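ATP-dependent RNA helicase HrpB (Escherichia coli, PDB 6EUD) is a DExH-box RNA helicase of Escherichia coli that hydrolyses ATP to ADP and phosphate and is able to bind single-stranded RNA. Local coordinates at residues T575-D580 with R620-S625; L611-L616 with A663-L668; V290-Q295 with A318-R323; V186-L191 with S335-A340. One frame throughout, in Å; residues are numbered along the deposited sequence.

Interaction 1. Residues T575-D580 with R620-S625; sequences TVEWDD and RDKGLS
Lys-622 and Glu-577 form the salt bridge of this contact, with NZ of Lys-622 2.8 Å from OE1 of Glu-577. The two side chains cross at about a right angle. The lysine chain bends at its second and fourth torsions, the latter (chi4 -64°) turning NZ toward the carboxylate, where it also lies 3.3 Å from CG of Glu-577. An alanine at Glu-577 would probably leave the ammonium of Lys-622 without its acidic mate and open a gap between strand and helix end. Like charges also meet: OE2 of Glu-577 comes within 2.8 Å of OD1 of Asp-621, the carboxylate planes almost perpendicular (88°). So close an approach of two acids would be expected to raise the pKa of at least one of them, while Lys-622 may partly offset the charge. Strand 571-579, within the HrpB connector sequence, is an outermost strand of a three-stranded antiparallel sheet, and the end of helix 608-622 packs beside it. The helix ends at Lys-622; at the backbone angles of Gly-623, just beyond, a CB would be jammed against the preceding carbonyl oxygen. Contacts of carbon with oxygen fill out the meeting. CG2 of Thr-575 lies 3.4 Å from OD1 of Asp-621, and CE of Lys-622 approaches the carbonyl O of Trp-578 to 3.2 Å. Behind them, the side chains of Thr-575 and Glu-577 both touch Trp-588 of the adjacent strand 584-593.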
loop_
_atom_site.group_PDB
_atom_site.type_symbol
_atom_site.label_atom_id
_atom_site.label_comp_id
_atom_site.label_asym_id
_atom_site.label_seq_id
_atom_site.Cartn_x
_atom_site.Cartn_y
_atom_site.Cartn_z
ATOM N N THR A 575 -1.824 25.327 -23.709
ATOM C CA THR A 575 -0.824 24.592 -24.463
ATOM C C THR A 575 -0.540 25.256 -25.792
ATOM O O THR A 575 -1.460 25.566 -26.552
ATOM C CB THR A 575 -1.256 23.136 -24.724
ATOM O OG1 THR A 575 -1.537 22.490 -23.480
ATOM C CG2 THR A 575 -0.151 22.365 -25.427
ATOM N N VAL A 576 0.738 25.493 -26.072
ATOM C CA VAL A 576 1.133 25.959 -27.397
ATOM C C VAL A 576 2.250 25.067 -27.911
ATOM O O VAL A 576 3.203 24.769 -27.191
ATOM C CB VAL A 576 1.579 27.438 -27.396
ATOM C CG1 VAL A 576 2.115 27.818 -28.751
ATOM C CG2 VAL A 576 0.423 28.335 -27.065
ATOM N N GLU A 577 2.111 24.624 -29.155
ATOM C CA GLU A 577 3.072 23.718 -29.776
ATOM C C GLU A 577 2.840 23.691 -31.280
ATOM O O GLU A 577 1.837 24.220 -31.769
ATOM C CB GLU A 577 2.930 22.314 -29.210
ATOM C CG GLU A 577 1.593 21.699 -29.568
ATOM C CD GLU A 577 1.228 20.562 -28.662
ATOM O OE1 GLU A 577 0.529 19.639 -29.123
ATOM O OE2 GLU A 577 1.642 20.599 -27.486
ATOM N N TRP A 578 3.759 23.062 -32.008
ATOM C CA TRP A 578 3.634 22.958 -33.458
ATOM C C TRP A 578 3.290 21.539 -33.909
ATOM O O TRP A 578 4.037 20.589 -33.661
ATOM C CB TRP A 578 4.923 23.420 -34.138
ATOM C CG TRP A 578 4.829 23.423 -35.624
ATOM C CD1 TRP A 578 5.273 22.449 -36.476
ATOM C CD2 TRP A 578 4.256 24.454 -36.455
ATOM N NE1 TRP A 578 5.013 22.810 -37.777
ATOM C CE2 TRP A 578 4.392 24.034 -37.795
ATOM C CE3 TRP A 578 3.648 25.685 -36.192
ATOM C CZ2 TRP A 578 3.945 24.807 -38.877
ATOM C CZ3 TRP A 578 3.197 26.450 -37.269
ATOM C CH2 TRP A 578 3.351 26.008 -38.595
ATOM N N ASP A 579 2.151 21.412 -34.581
ATOM C CA ASP A 579 1.710 20.145 -35.140
ATOM C C ASP A 579 2.387 19.891 -36.500
ATOM O O ASP A 579 1.976 20.442 -37.538
ATOM C CB ASP A 579 0.179 20.140 -35.253
ATOM C CG ASP A 579 -0.370 18.845 -35.822
ATOM O OD1 ASP A 579 0.385 17.851 -35.892
ATOM O OD2 ASP A 579 -1.575 18.815 -36.164
ATOM N N ASP A 580 3.430 19.058 -36.472
ATOM C CA ASP A 580 4.196 18.691 -37.665
ATOM C C ASP A 580 3.368 17.856 -38.635
ATOM O O ASP A 580 3.566 17.913 -39.851
ATOM C CB ASP A 580 5.459 17.923 -37.278
ATOM C CG ASP A 580 6.588 18.835 -36.837
ATOM O OD1 ASP A 580 7.281 19.384 -37.726
ATOM O OD2 ASP A 580 6.795 18.986 -35.614
ATOM N N ARG A 620 6.257 19.366 -23.029
ATOM C CA ARG A 620 5.784 18.121 -22.434
ATOM C C ARG A 620 5.019 17.281 -23.451
ATOM O O ARG A 620 5.039 16.057 -23.369
ATOM C CB ARG A 620 4.903 18.391 -21.224
ATOM C CG ARG A 620 5.624 19.126 -20.138
ATOM C CD ARG A 620 5.007 18.919 -18.779
ATOM N NE ARG A 620 5.924 19.475 -17.803
ATOM C CZ ARG A 620 5.831 20.696 -17.301
ATOM N NH1 ARG A 620 4.806 21.471 -17.631
ATOM N NH2 ARG A 620 6.749 21.120 -16.438
ATOM N N ASP A 621 4.350 17.920 -24.408
ATOM C CA ASP A 621 3.665 17.157 -25.450
ATOM C C ASP A 621 4.638 16.611 -26.474
ATOM O O ASP A 621 4.547 15.452 -26.848
ATOM C CB ASP A 621 2.603 17.997 -26.177
ATOM C CG ASP A 621 1.240 17.971 -25.484
ATOM O OD1 ASP A 621 0.539 19.002 -25.494
ATOM O OD2 ASP A 621 0.858 16.916 -24.936
ATOM N N LYS A 622 5.560 17.454 -26.934
ATOM C CA LYS A 622 6.397 17.135 -28.089
ATOM C C LYS A 622 7.746 16.528 -27.710
ATOM O O LYS A 622 8.426 15.934 -28.551
ATOM C CB LYS A 622 6.621 18.388 -28.942
ATOM C CG LYS A 622 5.384 18.868 -29.662
ATOM C CD LYS A 622 4.838 17.764 -30.527
ATOM C CE LYS A 622 3.810 18.275 -31.514
ATOM N NZ LYS A 622 2.635 18.811 -30.818
ATOM N N GLY A 623 8.131 16.686 -26.448
ATOM C CA GLY A 623 9.402 16.180 -25.970
ATOM C C GLY A 623 10.513 17.221 -26.010
ATOM O O GLY A 623 10.391 18.267 -26.648
ATOM N N LEU A 624 11.611 16.929 -25.329
ATOM C CA LEU A 624 12.730 17.856 -25.243
ATOM C C LEU A 624 13.388 18.158 -26.592
ATOM O O LEU A 624 14.096 19.151 -26.743
ATOM C CB LEU A 624 13.773 17.302 -24.288
ATOM C CG LEU A 624 13.290 17.190 -22.862
ATOM C CD1 LEU A 624 14.389 16.536 -22.049
ATOM C CD2 LEU A 624 12.972 18.580 -22.343
ATOM N N SER A 625 13.155 17.288 -27.561
ATOM C CA SER A 625 13.672 17.456 -28.905
ATOM C C SER A 625 13.385 18.817 -29.559
ATOM O O SER A 625 14.070 19.182 -30.510
ATOM C CB SER A 625 13.105 16.335 -29.777
ATOM O OG SER A 625 12.901 16.740 -31.116
#

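Interaction 2. Residues L611-L616 with A663-L668; sequences LHQAML and ALETWL
OE2 of Glu-665 accepts a hydrogen bond from NE2 of Gln-613, 2.8 Å away, while the other oxygen, OE1, is held in a salt bridge by Arg-620. The contact is a helix-helix packing, in which helix 608-622 presents Gln-613, Leu-616 and Arg-620, spaced along one side, to the short helix 664-667. Gln-613 uses the anti lone pair of OE2, the N-H pointing at it with an angle of 148°, and amide and carboxylate planes lie nearly coplanar. The glutamine chain folds at its second torsion (chi2 64°), swinging CD round from an otherwise extended path. Beside this polar pair, Leu-616 carries the apolar part of the contact. Its CD1 packs against the carboxylate of Glu-665, 3.5 Å from OE2, and its CD2 meets CB of Leu-664 at 3.9 Å. The same CD2 touches CD2 of Leu-668 at 4.1 Å, the leucine side chains sliding past each other in opposite directions. Ile-619, one turn further along helix 608-622, continues the packing onto Leu-664 and Leu-668. Ala-663, at the N-cap position of the short helix, takes three donors on its carbonyl O, the shortest from OG1 of Thr-666 at 2.6 Å.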
loop_
_atom_site.group_PDB
_atom_site.type_symbol
_atom_site.label_atom_id
_atom_site.label_comp_id
_atom_site.label_asym_id
_atom_site.label_seq_id
_atom_site.Cartn_x
_atom_site.Cartn_y
_atom_site.Cartn_z
ATOM N N LEU A 611 1.962 32.559 -21.835
ATOM C CA LEU A 611 2.525 32.017 -23.062
ATOM C C LEU A 611 3.692 31.074 -22.778
ATOM O O LEU A 611 3.768 29.975 -23.337
ATOM C CB LEU A 611 2.982 33.155 -23.977
ATOM C CG LEU A 611 3.592 32.726 -25.300
ATOM C CD1 LEU A 611 2.516 32.125 -26.195
ATOM C CD2 LEU A 611 4.283 33.902 -25.962
ATOM N N HIS A 612 4.597 31.507 -21.909
ATOM C CA HIS A 612 5.748 30.697 -21.573
ATOM C C HIS A 612 5.310 29.398 -20.946
ATOM O O HIS A 612 5.847 28.328 -21.258
ATOM C CB HIS A 612 6.672 31.456 -20.641
ATOM C CG HIS A 612 7.243 32.684 -21.260
ATOM N ND1 HIS A 612 7.628 33.781 -20.526
ATOM C CD2 HIS A 612 7.488 32.988 -22.556
ATOM C CE1 HIS A 612 8.087 34.713 -21.344
ATOM N NE2 HIS A 612 8.015 34.257 -22.580
ATOM N N GLN A 613 4.318 29.493 -20.075
ATOM C CA GLN A 613 3.789 28.316 -19.427
ATOM C C GLN A 613 3.158 27.394 -20.475
ATOM O O GLN A 613 3.382 26.176 -20.450
ATOM C CB GLN A 613 2.778 28.697 -18.341
ATOM C CG GLN A 613 2.333 27.510 -17.474
ATOM C CD GLN A 613 3.485 26.896 -16.642
ATOM O OE1 GLN A 613 4.315 27.619 -16.079
ATOM N NE2 GLN A 613 3.531 25.561 -16.574
ATOM N N ALA A 614 2.397 27.970 -21.407
ATOM C CA ALA A 614 1.740 27.168 -22.442
ATOM C C ALA A 614 2.777 26.453 -23.316
ATOM O O ALA A 614 2.550 25.331 -23.766
ATOM C CB ALA A 614 0.810 28.030 -23.299
ATOM N N MET A 615 3.917 27.096 -23.548
ATOM C CA MET A 615 5.000 26.483 -24.310
ATOM C C MET A 615 5.648 25.306 -23.561
ATOM O O MET A 615 6.019 24.294 -24.189
ATOM C CB MET A 615 6.055 27.532 -24.651
ATOM C CG MET A 615 5.618 28.547 -25.694
ATOM S SD MET A 615 6.920 29.764 -26.030
ATOM C CE MET A 615 6.168 30.732 -27.342
ATOM N N LEU A 616 5.811 25.448 -22.239
ATOM C CA LEU A 616 6.325 24.349 -21.412
ATOM C C LEU A 616 5.459 23.103 -21.552
ATOM O O LEU A 616 5.984 21.988 -21.669
ATOM C CB LEU A 616 6.403 24.744 -19.933
ATOM C CG LEU A 616 7.388 25.850 -19.533
ATOM C CD1 LEU A 616 7.528 25.884 -18.039
ATOM C CD2 LEU A 616 8.727 25.631 -20.175
ATOM N N ALA A 663 10.467 19.231 -14.458
ATOM C CA ALA A 663 11.003 20.410 -13.772
ATOM C C ALA A 663 11.200 21.635 -14.672
ATOM O O ALA A 663 11.884 22.582 -14.276
ATOM C CB ALA A 663 12.321 20.061 -13.092
ATOM N N LEU A 664 10.613 21.620 -15.868
ATOM C CA LEU A 664 10.766 22.726 -16.839
ATOM C C LEU A 664 10.571 24.108 -16.216
ATOM O O LEU A 664 11.307 25.055 -16.521
ATOM C CB LEU A 664 9.775 22.553 -17.991
ATOM C CG LEU A 664 10.114 21.419 -18.951
ATOM C CD1 LEU A 664 8.968 21.196 -19.926
ATOM C CD2 LEU A 664 11.398 21.759 -19.681
ATOM N N GLU A 665 9.577 24.204 -15.335
ATOM C CA GLU A 665 9.291 25.425 -14.593
ATOM C C GLU A 665 10.510 25.895 -13.791
ATOM O O GLU A 665 10.788 27.089 -13.689
ATOM C CB GLU A 665 8.085 25.199 -13.661
ATOM C CG GLU A 665 6.719 25.144 -14.379
ATOM C CD GLU A 665 6.469 23.825 -15.120
ATOM O OE1 GLU A 665 7.170 22.821 -14.838
ATOM O OE2 GLU A 665 5.568 23.786 -15.994
ATOM N N THR A 666 11.260 24.953 -13.234
ATOM C CA THR A 666 12.393 25.323 -12.397
ATOM C C THR A 666 13.674 25.610 -13.219
ATOM O O THR A 666 14.314 26.638 -13.002
ATOM C CB THR A 666 12.663 24.236 -11.328
ATOM O OG1 THR A 666 12.996 23.000 -11.963
ATOM C CG2 THR A 666 11.431 24.000 -10.509
ATOM N N TRP A 667 14.034 24.750 -14.177
ATOM C CA TRP A 667 15.306 24.941 -14.889
ATOM C C TRP A 667 15.230 25.722 -16.207
ATOM O O TRP A 667 16.224 26.342 -16.611
ATOM C CB TRP A 667 15.991 23.581 -15.145
ATOM C CG TRP A 667 15.373 22.681 -16.179
ATOM C CD1 TRP A 667 14.360 21.795 -15.982
ATOM C CD2 TRP A 667 15.771 22.529 -17.556
ATOM N NE1 TRP A 667 14.076 21.118 -17.150
ATOM C CE2 TRP A 667 14.931 21.548 -18.131
ATOM C CE3 TRP A 667 16.744 23.136 -18.361
ATOM C CZ2 TRP A 667 15.035 21.160 -19.480
ATOM C CZ3 TRP A 667 16.850 22.750 -19.698
ATOM C CH2 TRP A 667 15.998 21.773 -20.246
ATOM N N LEU A 668 14.074 25.708 -16.873
ATOM C CA LEU A 668 13.983 26.269 -18.218
ATOM C C LEU A 668 13.241 27.588 -18.266
ATOM O O LEU A 668 13.667 28.519 -18.954
ATOM C CB LEU A 668 13.316 25.281 -19.172
ATOM C CG LEU A 668 13.303 25.847 -20.596
ATOM C CD1 LEU A 668 14.753 26.122 -21.048
ATOM C CD2 LEU A 668 12.564 24.920 -21.583
#

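Interaction 3. Residues V290-Q295 with A318-R323; sequences VVDCAQ and ASMTQR
Asp-292 and Arg-323 are joined by a salt bridge from NH1 of Arg-323 to OD1 of Asp-292, 2.7 Å long and nearly straight (162°). It ties strand 287-302 to helix 317-325 in the second RecA-like domain of the helicase; the short segments run roughly antiparallel, at 156°, with axes 9.6 Å apart. Arg-323 is the first arginine of the QRxGRxGR sequence, helicase motif VI, which begins at Gln-322. Its chain is extended from CG to NE, and the bond lies in the guanidinium plane, whereas the carboxylate is turned steeply against it. CD of the arginine also touches OD1, and the other oxygen, OD2 of Asp-292, packs 3.4 Å from CG of Met-320. CB of Ala-294 meets SD of Met-320 at 4.1 Å, while CG2 of Val-290 approaches O of Arg-323 to 3.6 Å. The salt bridge is fixed from behind: the backbone N of Ala-294 donates to the same OD1 of Asp-292 (2.9 Å), from the opposite face of the carboxylate, which makes an Asx turn. Further out, OD2 accepts from ND1 of His-337, and NE of Arg-323 is bridged to Glu-279, which lies in the sequence of motif V. An alanine at Asp-292 would probably leave NH1 of Arg-323, N of Ala-294 and ND1 of His-337 without this partner, the guanidinium then being held mainly through Glu-279. A water accepts from NH1 of Arg-323 and donates to O of Gln-295, 2.6 Å from that oxygen.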
loop_
_atom_site.group_PDB
_atom_site.type_symbol
_atom_site.label_atom_id
_atom_site.label_comp_id
_atom_site.label_asym_id
_atom_site.label_seq_id
_atom_site.Cartn_x
_atom_site.Cartn_y
_atom_site.Cartn_z
ATOM N N VAL A 290 -9.011 -32.804 5.620
ATOM C CA VAL A 290 -9.114 -31.444 5.139
ATOM C C VAL A 290 -8.903 -31.380 3.607
ATOM O O VAL A 290 -8.055 -32.076 3.024
ATOM C CB VAL A 290 -8.108 -30.530 5.881
ATOM C CG1 VAL A 290 -7.827 -29.246 5.113
ATOM C CG2 VAL A 290 -8.607 -30.229 7.314
ATOM N N VAL A 291 -9.710 -30.559 2.950
ATOM C CA VAL A 291 -9.437 -30.216 1.572
ATOM C C VAL A 291 -9.264 -28.717 1.519
ATOM O O VAL A 291 -10.153 -27.956 1.876
ATOM C CB VAL A 291 -10.549 -30.687 0.588
ATOM C CG1 VAL A 291 -10.228 -30.217 -0.833
ATOM C CG2 VAL A 291 -10.702 -32.218 0.638
ATOM N N ASP A 292 -8.089 -28.311 1.064
ATOM C CA ASP A 292 -7.669 -26.924 1.066
ATOM C C ASP A 292 -7.477 -26.419 -0.376
ATOM O O ASP A 292 -6.548 -26.862 -1.098
ATOM C CB ASP A 292 -6.375 -26.779 1.887
ATOM C CG ASP A 292 -5.748 -25.400 1.758
ATOM O OD1 ASP A 292 -6.493 -24.405 1.601
ATOM O OD2 ASP A 292 -4.504 -25.312 1.811
ATOM N N CYS A 293 -8.359 -25.516 -0.804
ATOM C CA CYS A 293 -8.271 -24.970 -2.164
ATOM C C CYS A 293 -7.021 -24.093 -2.330
ATOM O O CYS A 293 -6.649 -23.753 -3.444
ATOM C CB CYS A 293 -9.534 -24.158 -2.521
ATOM S SG CYS A 293 -9.668 -22.522 -1.767
ATOM N N ALA A 294 -6.408 -23.725 -1.204
ATOM C CA ALA A 294 -5.193 -22.894 -1.129
ATOM C C ALA A 294 -5.352 -21.493 -1.709
ATOM O O ALA A 294 -4.360 -20.880 -2.103
ATOM C CB ALA A 294 -4.018 -23.597 -1.804
ATOM N N GLN A 295 -6.581 -20.981 -1.735
ATOM C CA GLN A 295 -6.853 -19.641 -2.258
ATOM C C GLN A 295 -7.655 -18.786 -1.296
ATOM O O GLN A 295 -8.734 -19.172 -0.872
ATOM C CB GLN A 295 -7.559 -19.740 -3.602
ATOM C CG GLN A 295 -6.576 -20.150 -4.666
ATOM C CD GLN A 295 -7.181 -20.296 -6.020
ATOM O OE1 GLN A 295 -8.382 -20.080 -6.204
ATOM N NE2 GLN A 295 -6.351 -20.670 -6.995
ATOM N N ALA A 318 2.493 -21.060 5.803
ATOM C CA ALA A 318 2.093 -21.124 7.208
ATOM C C ALA A 318 0.585 -21.395 7.343
ATOM O O ALA A 318 0.170 -22.212 8.163
ATOM C CB ALA A 318 2.486 -19.843 7.952
ATOM N N SER A 319 -0.241 -20.759 6.524
ATOM C CA SER A 319 -1.671 -21.027 6.666
ATOM C C SER A 319 -2.091 -22.334 5.996
ATOM O O SER A 319 -3.041 -22.975 6.440
ATOM C CB SER A 319 -2.511 -19.863 6.146
ATOM O OG SER A 319 -1.856 -19.176 5.123
ATOM N N MET A 320 -1.388 -22.758 4.956
ATOM C CA MET A 320 -1.666 -24.086 4.421
ATOM C C MET A 320 -1.386 -25.142 5.496
ATOM O O MET A 320 -2.134 -26.122 5.661
ATOM C CB MET A 320 -0.841 -24.348 3.172
ATOM C CG MET A 320 -1.478 -23.777 1.881
ATOM S SD MET A 320 -0.677 -24.364 0.374
ATOM C CE MET A 320 0.932 -23.594 0.558
ATOM N N THR A 321 -0.327 -24.912 6.259
ATOM C CA THR A 321 0.041 -25.805 7.351
ATOM C C THR A 321 -0.959 -25.694 8.504
ATOM O O THR A 321 -1.356 -26.698 9.093
ATOM C CB THR A 321 1.470 -25.513 7.841
ATOM O OG1 THR A 321 2.388 -25.881 6.803
ATOM C CG2 THR A 321 1.795 -26.310 9.068
ATOM N N GLN A 322 -1.391 -24.476 8.810
ATOM C CA GLN A 322 -2.408 -24.302 9.841
ATOM C C GLN A 322 -3.713 -25.008 9.414
ATOM O O GLN A 322 -4.359 -25.669 10.227
ATOM C CB GLN A 322 -2.638 -22.827 10.123
ATOM C CG GLN A 322 -3.686 -22.530 11.164
ATOM C CD GLN A 322 -3.253 -22.867 12.583
ATOM O OE1 GLN A 322 -2.057 -22.897 12.891
ATOM N NE2 GLN A 322 -4.229 -23.111 13.462
ATOM N N ARG A 323 -4.060 -24.911 8.131
ATOM C CA ARG A 323 -5.250 -25.568 7.598
ATOM C C ARG A 323 -5.142 -27.084 7.661
ATOM O O ARG A 323 -6.107 -27.761 7.984
ATOM C CB ARG A 323 -5.497 -25.150 6.153
ATOM C CG ARG A 323 -6.034 -23.774 6.025
ATOM C CD ARG A 323 -6.148 -23.321 4.574
ATOM N NE ARG A 323 -6.613 -21.937 4.558
ATOM C CZ ARG A 323 -7.115 -21.315 3.502
ATOM N NH1 ARG A 323 -7.231 -21.947 2.343
ATOM N NH2 ARG A 323 -7.514 -20.057 3.611
HETATM O O HOH W 1 -9.548 -20.910 0.853
#

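Interaction 4. Residues V186-L191 with S335-A340; sequences VERRYL and SLHLIA. With EDO (1,2-ethanediol), chain B.
Strands 186-190 and 333-337 lie side by side, parallel, in the mixed sheet of the second RecA-like domain, their short axes 4.6 Å apart. The backbone bonds run from Ser-335 N to Glu-187 O, Arg-189 N to Ser-335 O and His-337 N to Arg-189 O, each of 2.8 Å. Past the strand, Leu-191 N donates to His-337 O, with a weak second bond to Ile-339 O, beside an inverse gamma turn centred on Leu-338. On one face stand Arg-188, Tyr-190, Ser-335 and His-337. Arg-188 folds back at its second and third torsions, and its NE donates to NE2 of His-337 at 3.1 Å, tilted 26° from the ring plane; with ND1 engaged by Asp-292, the imidazole is held through both nitrogens. Tyr-190 lies alongside His-337, the centroids 5.1 Å apart and the planes 24° from each other, but the rings barely overlap; CD1 of the tyrosine rests 3.6 Å from CB of His-337. Arg-189 and Leu-336 point to the opposite face, where CD1 of Leu-336 also reaches CB of Leu-191 (3.8 Å). Arg-189 grips Glu-187 side-on; its NH1 is salt-bridged to Glu-214 and also donates to O1 of a 1,2-ethanediol, probably from the crystallisation liquor. Helix 317-325 lies over Arg-188, Ser-335 and His-337, helix 341-346 over Tyr-190, and helix 199-213 over the Leu-336 face, the alpha/beta layering of a helicase RecA-like domain.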
loop_
_atom_site.group_PDB
_atom_site.type_symbol
_atom_site.label_atom_id
_atom_site.label_comp_id
_atom_site.label_asym_id
_atom_site.label_seq_id
_atom_site.Cartn_x
_atom_site.Cartn_y
_atom_site.Cartn_z
ATOM N N VAL A 186 -0.606 -35.251 10.349
ATOM C CA VAL A 186 -1.480 -35.174 9.205
ATOM C C VAL A 186 -0.687 -35.403 7.925
ATOM O O VAL A 186 0.265 -34.696 7.635
ATOM C CB VAL A 186 -2.194 -33.806 9.149
ATOM C CG1 VAL A 186 -3.055 -33.715 7.911
ATOM C CG2 VAL A 186 -3.025 -33.571 10.433
ATOM N N GLU A 187 -1.091 -36.394 7.147
ATOM C CA GLU A 187 -0.433 -36.632 5.878
ATOM C C GLU A 187 -0.860 -35.545 4.903
ATOM O O GLU A 187 -2.049 -35.217 4.835
ATOM C CB GLU A 187 -0.778 -38.016 5.367
ATOM C CG GLU A 187 -0.135 -38.387 4.063
ATOM C CD GLU A 187 -0.917 -39.466 3.352
ATOM O OE1 GLU A 187 -1.572 -40.267 4.041
ATOM O OE2 GLU A 187 -0.889 -39.521 2.108
ATOM N N ARG A 188 0.106 -34.986 4.167
ATOM C CA ARG A 188 -0.131 -33.872 3.252
ATOM C C ARG A 188 -0.061 -34.331 1.808
ATOM O O ARG A 188 0.961 -34.852 1.383
ATOM C CB ARG A 188 0.904 -32.753 3.449
ATOM C CG ARG A 188 1.229 -32.375 4.901
ATOM C CD ARG A 188 0.252 -31.376 5.433
ATOM N NE ARG A 188 0.304 -30.138 4.667
ATOM C CZ ARG A 188 1.030 -29.077 5.007
ATOM N NH1 ARG A 188 1.764 -29.085 6.121
ATOM N NH2 ARG A 188 1.010 -28.003 4.233
ATOM N N ARG A 189 -1.134 -34.108 1.052
ATOM C CA ARG A 189 -1.202 -34.507 -0.359
ATOM C C ARG A 189 -1.486 -33.296 -1.248
ATOM O O ARG A 189 -1.982 -32.275 -0.787
ATOM C CB ARG A 189 -2.279 -35.574 -0.566
ATOM C CG ARG A 189 -2.105 -36.810 0.330
ATOM C CD ARG A 189 -3.262 -37.785 0.163
ATOM N NE ARG A 189 -3.125 -38.946 1.046
ATOM C CZ ARG A 189 -4.042 -39.898 1.178
ATOM N NH1 ARG A 189 -5.177 -39.826 0.502
ATOM N NH2 ARG A 189 -3.834 -40.912 2.004
ATOM N N TYR A 190 -1.152 -33.408 -2.524
ATOM C CA TYR A 190 -1.273 -32.288 -3.440
ATOM C C TYR A 190 -1.901 -32.746 -4.726
ATOM O O TYR A 190 -1.695 -33.878 -5.151
ATOM C CB TYR A 190 0.095 -31.655 -3.677
ATOM C CG TYR A 190 0.620 -31.033 -2.398
ATOM C CD1 TYR A 190 0.338 -29.706 -2.080
ATOM C CD2 TYR A 190 1.348 -31.788 -1.466
ATOM C CE1 TYR A 190 0.810 -29.116 -0.883
ATOM C CE2 TYR A 190 1.824 -31.203 -0.253
ATOM C CZ TYR A 190 1.541 -29.872 0.028
ATOM O OH TYR A 190 1.976 -29.285 1.208
ATOM N N LEU A 191 -2.706 -31.868 -5.314
ATOM C CA LEU A 191 -3.508 -32.165 -6.485
ATOM C C LEU A 191 -3.859 -30.865 -7.177
ATOM O O LEU A 191 -4.769 -30.163 -6.741
ATOM C CB LEU A 191 -4.796 -32.911 -6.107
ATOM C CG LEU A 191 -5.704 -33.206 -7.321
ATOM C CD1 LEU A 191 -5.113 -34.320 -8.224
ATOM C CD2 LEU A 191 -7.130 -33.563 -6.906
ATOM N N SER A 335 -4.634 -34.221 4.799
ATOM C CA SER A 335 -4.919 -32.918 4.213
ATOM C C SER A 335 -4.577 -32.938 2.723
ATOM O O SER A 335 -3.465 -33.313 2.338
ATOM C CB SER A 335 -4.124 -31.826 4.926
ATOM O OG SER A 335 -4.410 -30.534 4.423
ATOM N N LEU A 336 -5.542 -32.560 1.889
ATOM C CA LEU A 336 -5.335 -32.469 0.450
ATOM C C LEU A 336 -5.337 -30.997 -0.027
ATOM O O LEU A 336 -6.353 -30.285 0.093
ATOM C CB LEU A 336 -6.415 -33.279 -0.292
ATOM C CG LEU A 336 -6.417 -33.171 -1.825
ATOM C CD1 LEU A 336 -5.099 -33.698 -2.438
ATOM C CD2 LEU A 336 -7.612 -33.893 -2.442
ATOM N N HIS A 337 -4.206 -30.537 -0.551
ATOM C CA HIS A 337 -4.110 -29.171 -1.038
ATOM C C HIS A 337 -4.296 -29.126 -2.553
ATOM O O HIS A 337 -3.589 -29.800 -3.287
ATOM C CB HIS A 337 -2.771 -28.558 -0.609
ATOM C CG HIS A 337 -2.542 -28.614 0.884
ATOM N ND1 HIS A 337 -3.003 -27.642 1.754
ATOM C CD2 HIS A 337 -1.930 -29.543 1.659
ATOM C CE1 HIS A 337 -2.671 -27.958 2.993
ATOM N NE2 HIS A 337 -2.017 -29.108 2.963
ATOM N N LEU A 338 -5.249 -28.324 -3.019
ATOM C CA LEU A 338 -5.594 -28.276 -4.441
ATOM C C LEU A 338 -4.662 -27.408 -5.309
ATOM O O LEU A 338 -5.116 -26.599 -6.142
ATOM C CB LEU A 338 -7.026 -27.790 -4.591
ATOM C CG LEU A 338 -8.004 -28.712 -3.872
ATOM C CD1 LEU A 338 -9.446 -28.288 -4.183
ATOM C CD2 LEU A 338 -7.739 -30.163 -4.239
ATOM N N ILE A 339 -3.361 -27.588 -5.097
ATOM C CA ILE A 339 -2.327 -27.053 -5.962
ATOM C C ILE A 339 -1.228 -28.093 -6.093
ATOM O O ILE A 339 -1.145 -29.016 -5.288
ATOM C CB ILE A 339 -1.729 -25.743 -5.423
ATOM C CG1 ILE A 339 -1.089 -25.979 -4.045
ATOM C CG2 ILE A 339 -2.792 -24.650 -5.360
ATOM C CD1 ILE A 339 -0.515 -24.731 -3.447
ATOM N N ALA A 340 -0.385 -27.948 -7.107
ATOM C CA ALA A 340 0.778 -28.818 -7.235
ATOM C C ALA A 340 1.716 -28.615 -6.054
ATOM O O ALA A 340 1.790 -27.503 -5.512
ATOM C CB ALA A 340 1.497 -28.539 -8.523
HETATM C C1 EDO B . -7.169 -38.739 -2.601
HETATM O O1 EDO B . -5.884 -38.552 -2.067
HETATM C C2 EDO B . -7.397 -37.728 -3.732
HETATM O O2 EDO B . -6.377 -37.842 -4.732
#

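The four contacts fall into two pairs at distant parts of the molecule. Interactions 1 and 2 have centres about 12 Å apart and share helix 608-622: Arg-620 of interaction 1 supplies the salt-bridge partner of Glu-665 in interaction 2, and Val-576 N probably bonds Ala-614 O. Interactions 3 and 4 have centres about 9 Å apart in the second RecA-like domain, where strands 287-302 and 333-337 are neighbours and O of Asp-292 probably accepts from N of Leu-338. Between the pairs the centres are 56 to 62 Å apart, with nearest atoms at least about 42 Å away. All four lie away from the predicted ATP-binding segment 30-37 and the DEFH box.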